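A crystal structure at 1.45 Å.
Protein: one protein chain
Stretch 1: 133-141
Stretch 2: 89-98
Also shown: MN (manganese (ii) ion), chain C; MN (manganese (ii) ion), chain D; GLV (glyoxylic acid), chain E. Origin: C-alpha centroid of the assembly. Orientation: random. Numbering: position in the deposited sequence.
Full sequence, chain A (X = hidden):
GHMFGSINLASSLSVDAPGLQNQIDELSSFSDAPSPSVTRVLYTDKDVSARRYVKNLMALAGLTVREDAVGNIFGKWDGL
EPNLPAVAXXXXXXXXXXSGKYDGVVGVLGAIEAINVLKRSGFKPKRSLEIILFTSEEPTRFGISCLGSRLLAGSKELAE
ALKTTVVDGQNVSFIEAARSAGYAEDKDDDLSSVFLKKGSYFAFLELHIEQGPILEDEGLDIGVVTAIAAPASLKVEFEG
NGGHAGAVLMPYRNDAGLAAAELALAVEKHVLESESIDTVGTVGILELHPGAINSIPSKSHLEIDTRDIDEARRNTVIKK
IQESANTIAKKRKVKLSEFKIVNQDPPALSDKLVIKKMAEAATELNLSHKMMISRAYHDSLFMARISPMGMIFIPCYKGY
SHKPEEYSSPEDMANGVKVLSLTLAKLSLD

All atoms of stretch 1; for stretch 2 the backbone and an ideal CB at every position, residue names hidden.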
# COMPACT_ATOMS: atom_id res chain seq x y z
N LEU A 133 7.37 3.67 31.26
CA LEU A 133 7.28 3.11 29.92
C LEU A 133 6.10 3.79 29.26
O LEU A 133 4.95 3.51 29.58
CB LEU A 133 7.08 1.59 29.98
CG LEU A 133 6.66 0.91 28.67
CD1 LEU A 133 7.60 1.29 27.51
CD2 LEU A 133 6.62 -0.60 28.84
N PHE A 134 6.38 4.72 28.35
CA PHE A 134 5.30 5.42 27.66
C PHE A 134 4.55 4.43 26.78
O PHE A 134 5.14 3.52 26.21
CB PHE A 134 5.86 6.59 26.87
CG PHE A 134 6.47 7.65 27.75
CD1 PHE A 134 5.68 8.65 28.30
CD2 PHE A 134 7.82 7.63 28.06
CE1 PHE A 134 6.23 9.61 29.13
CE2 PHE A 134 8.38 8.60 28.89
CZ PHE A 134 7.58 9.59 29.42
N THR A 135 3.23 4.58 26.70
CA THR A 135 2.42 3.55 26.07
C THR A 135 2.73 3.38 24.58
O THR A 135 2.62 2.28 24.04
CB THR A 135 0.90 3.79 26.31
OG1 THR A 135 0.19 2.57 26.09
CG2 THR A 135 0.35 4.90 25.41
N SER A 136 3.13 4.47 23.94
CA SER A 136 3.55 4.47 22.54
C SER A 136 4.13 5.83 22.25
O SER A 136 3.60 6.84 22.72
CB SER A 136 2.35 4.22 21.62
OG SER A 136 2.63 4.64 20.30
N GLU A 137 5.21 5.87 21.48
CA GLU A 137 5.80 7.14 21.06
C GLU A 137 5.75 7.30 19.55
O GLU A 137 5.76 8.42 19.03
CB GLU A 137 7.24 7.25 21.58
CG GLU A 137 7.92 8.58 21.30
CD GLU A 137 8.70 8.60 20.00
OE1 GLU A 137 8.89 7.53 19.37
OE2 GLU A 137 9.13 9.71 19.61
N GLU A 138 5.73 6.18 18.83
CA GLU A 138 5.75 6.23 17.36
C GLU A 138 4.35 6.45 16.78
O GLU A 138 3.36 5.98 17.35
CB GLU A 138 6.38 4.96 16.79
CG GLU A 138 7.80 4.73 17.29
CD GLU A 138 8.83 5.56 16.57
OE1 GLU A 138 8.49 6.54 15.86
OE2 GLU A 138 10.01 5.20 16.72
N PRO A 139 4.25 7.17 15.65
CA PRO A 139 2.94 7.54 15.09
C PRO A 139 2.33 6.46 14.20
O PRO A 139 1.32 6.72 13.54
CB PRO A 139 3.27 8.77 14.24
CG PRO A 139 4.67 8.52 13.77
CD PRO A 139 5.36 7.87 14.96
N THR A 140 2.92 5.27 14.18
CA THR A 140 2.57 4.22 13.22
C THR A 140 1.08 3.88 13.12
O THR A 140 0.52 3.81 12.02
CB THR A 140 3.33 2.92 13.54
OG1 THR A 140 4.72 3.22 13.67
CG2 THR A 140 3.15 1.87 12.43
N ARG A 141 0.44 3.63 14.26
CA ARG A 141 -0.90 3.08 14.21
C ARG A 141 -1.99 4.11 13.94
O ARG A 141 -2.82 3.91 13.07
CB ARG A 141 -1.24 2.30 15.48
CG ARG A 141 -2.57 1.58 15.36
CD ARG A 141 -2.72 0.43 16.34
NE ARG A 141 -3.94 -0.32 16.02
CZ ARG A 141 -4.31 -1.46 16.58
NH1 ARG A 141 -3.58 -2.01 17.55
NH2 ARG A 141 -5.44 -2.05 16.18
N UNK A 89 12.16 8.94 34.87
CA UNK A 89 12.95 8.65 33.68
C UNK A 89 12.22 7.60 32.87
O UNK A 89 11.50 6.77 33.43
CB UNK A 89 14.36 8.18 34.04
N UNK A 90 12.39 7.62 31.55
CA UNK A 90 11.77 6.57 30.76
C UNK A 90 11.79 6.84 29.28
O UNK A 90 12.34 7.83 28.82
CB UNK A 90 10.32 6.36 31.21
N UNK A 91 11.17 5.93 28.54
CA UNK A 91 11.17 5.99 27.08
C UNK A 91 10.09 5.03 26.56
O UNK A 91 9.19 4.64 27.31
CB UNK A 91 12.55 5.64 26.51
N UNK A 92 10.19 4.66 25.29
CA UNK A 92 9.16 3.84 24.65
C UNK A 92 9.74 2.50 24.18
O UNK A 92 10.97 2.36 24.05
CB UNK A 92 8.54 4.59 23.47
N UNK A 93 8.88 1.53 23.91
CA UNK A 93 9.35 0.29 23.30
C UNK A 93 8.66 -0.04 21.99
O UNK A 93 8.97 -1.06 21.36
CB UNK A 93 9.16 -0.87 24.28
N UNK A 94 7.72 0.79 21.55
CA UNK A 94 7.17 0.55 20.22
C UNK A 94 8.24 0.82 19.14
O UNK A 94 9.19 1.57 19.38
CB UNK A 94 5.94 1.43 19.99
N UNK A 95 8.07 0.17 18.00
CA UNK A 95 9.04 0.18 16.90
C UNK A 95 8.27 0.32 15.59
O UNK A 95 7.34 -0.44 15.32
CB UNK A 95 9.90 -1.09 16.90
N UNK A 96 8.67 1.28 14.77
CA UNK A 96 8.04 1.43 13.45
C UNK A 96 8.39 0.25 12.54
O UNK A 96 9.32 -0.50 12.82
CB UNK A 96 8.48 2.74 12.80
N UNK A 97 7.62 0.05 11.46
CA UNK A 97 7.94 -1.10 10.60
C UNK A 97 9.39 -1.17 10.12
O UNK A 97 9.93 -0.18 9.61
CB UNK A 97 7.02 -1.08 9.38
N UNK A 98 10.00 -2.34 10.30
CA UNK A 98 11.35 -2.62 9.80
C UNK A 98 12.37 -1.66 10.35
O UNK A 98 13.16 -1.05 9.61
CB UNK A 98 11.38 -2.57 8.27
MN MN C . 12.80 6.96 20.18
MN MN D . 11.83 6.36 16.58
C1 GLV E . 10.31 9.44 16.41
O1 GLV E . 10.74 9.73 17.69
C2 GLV E . 10.81 10.39 15.37
O2 GLV E . 11.57 11.34 15.72
O3 GLV E . 10.47 10.22 14.16

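Position 89 lies in a strand that begins earlier in the chain, and its CA-to-CB bond points away from stretch 1, which leaves its identity open; it is Thr89. At position 90, phi/psi of 168/-177 would jam any CB against the carbonyl O of position 89, which by itself calls for glycine; the 3.8 Å from an ideal CB to Phe134 CE2 shows only that the ring lies close by. Gly90 lies at the edge of the Phe134 ring.

At position 91 the backbone pairs with Leu133 in a parallel bridge, and Phe134 N donates a hydrogen bond to the carbonyl O of position 91 (3.0 Å). Since an ideal CB lies 5.4 Å from Phe134 CD2, many residues would fit; the deposited one is Ser91.

Position 92 has an ideal CB 3.5 Å from Glu137 CB, with the chain C manganese 5.9 Å from the ideal CB, off to one side of the CA-to-CB bond. A metal ligand with some reach, such as histidine or glutamate, would suit it; aspartate would fall short. It is His92, whose NE2 binds the chain C manganese at 2.3 Å, while Glu137 OE1 lies over one face of the imidazole.

Position 93 points sideways, yet its ideal CB is 4.2 Å from Leu133 CD1, so an aliphatic chain is favoured. Ile93 extends until its CD1 meets Leu133 CD2 at 3.7 Å. Its backbone N donates to water 1, which in turn donates to Phe134 O.

Position 94 points toward a cluster of donors: the hydroxyl of Ser136 and the amides of Glu137 and Glu138. A short acceptor is needed, with aspartate the best candidate and asparagine a poorer one. Asp94 OD1 accepts from Glu137 N (3.0 Å), and OD2 accepts from Ser136 OG (2.7 Å) and from Glu138 N (3.0 Å). The carboxylate thus pins the loop carrying both glutamates.

Position 95 points away, leaving the choice free; it is Ala95. At position 96 the ideal CB is 3.9 Å from Thr140 OG1 and 4.7 Å from Glu138 CD, so valine, isoleucine or threonine could fit. Ile96 brings CG2 to 3.3 Å from Glu138 CD and 3.5 Å from Thr140 OG1, packing beside the metal-binding carboxylate.

Position 97, where the chain turns, has phi of -54°, compatible with proline; Pro97 CD rests 3.7 Å from Thr140 CG2. Position 98 is out of reach and has positive phi, which glycine or asparagine would tolerate readily, but it is Tyr98.

Stretch 2, residues 89-98: TGSHIDAIPY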
# COMPACT_ATOMS: atom_id res chain seq x y z
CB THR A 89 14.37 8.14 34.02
OG1 THR A 89 15.14 7.99 32.82
CG2 THR A 89 14.31 6.80 34.76
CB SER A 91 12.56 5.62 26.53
OG SER A 91 12.75 6.07 25.20
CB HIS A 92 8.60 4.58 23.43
CG HIS A 92 9.62 4.83 22.37
ND1 HIS A 92 9.71 4.05 21.23
CD2 HIS A 92 10.61 5.74 22.29
CE1 HIS A 92 10.72 4.48 20.50
NE2 HIS A 92 11.27 5.51 21.11
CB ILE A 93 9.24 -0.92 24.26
CG1 ILE A 93 7.78 -1.19 24.62
CG2 ILE A 93 10.12 -0.72 25.50
CD1 ILE A 93 7.61 -2.29 25.67
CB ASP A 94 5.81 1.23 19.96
CG ASP A 94 5.82 2.75 20.10
OD1 ASP A 94 6.64 3.32 20.85
OD2 ASP A 94 4.93 3.38 19.49
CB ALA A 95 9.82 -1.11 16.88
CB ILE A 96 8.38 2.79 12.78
CG1 ILE A 96 9.81 2.82 12.25
CG2 ILE A 96 8.12 3.94 13.73
CD1 ILE A 96 10.13 4.11 11.51
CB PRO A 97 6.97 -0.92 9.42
CG PRO A 97 5.77 -0.24 10.05
CD PRO A 97 6.36 0.71 11.06
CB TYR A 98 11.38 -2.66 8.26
CG TYR A 98 10.60 -3.83 7.71
CD1 TYR A 98 11.20 -5.07 7.56
CD2 TYR A 98 9.26 -3.69 7.37
CE1 TYR A 98 10.49 -6.15 7.06
CE2 TYR A 98 8.54 -4.77 6.86
CZ TYR A 98 9.17 -5.99 6.72
OH TYR A 98 8.47 -7.08 6.22
O HOH W 1 6.14 2.02 24.10
O HOH W 2 5.09 1.38 15.74
O HOH W 3 10.87 2.82 15.69
O HOH W 4 11.33 7.09 18.53
O HOH W 5 12.07 8.64 21.45
O HOH W 6 13.52 8.92 18.86
O HOH W 7 13.03 7.73 16.42
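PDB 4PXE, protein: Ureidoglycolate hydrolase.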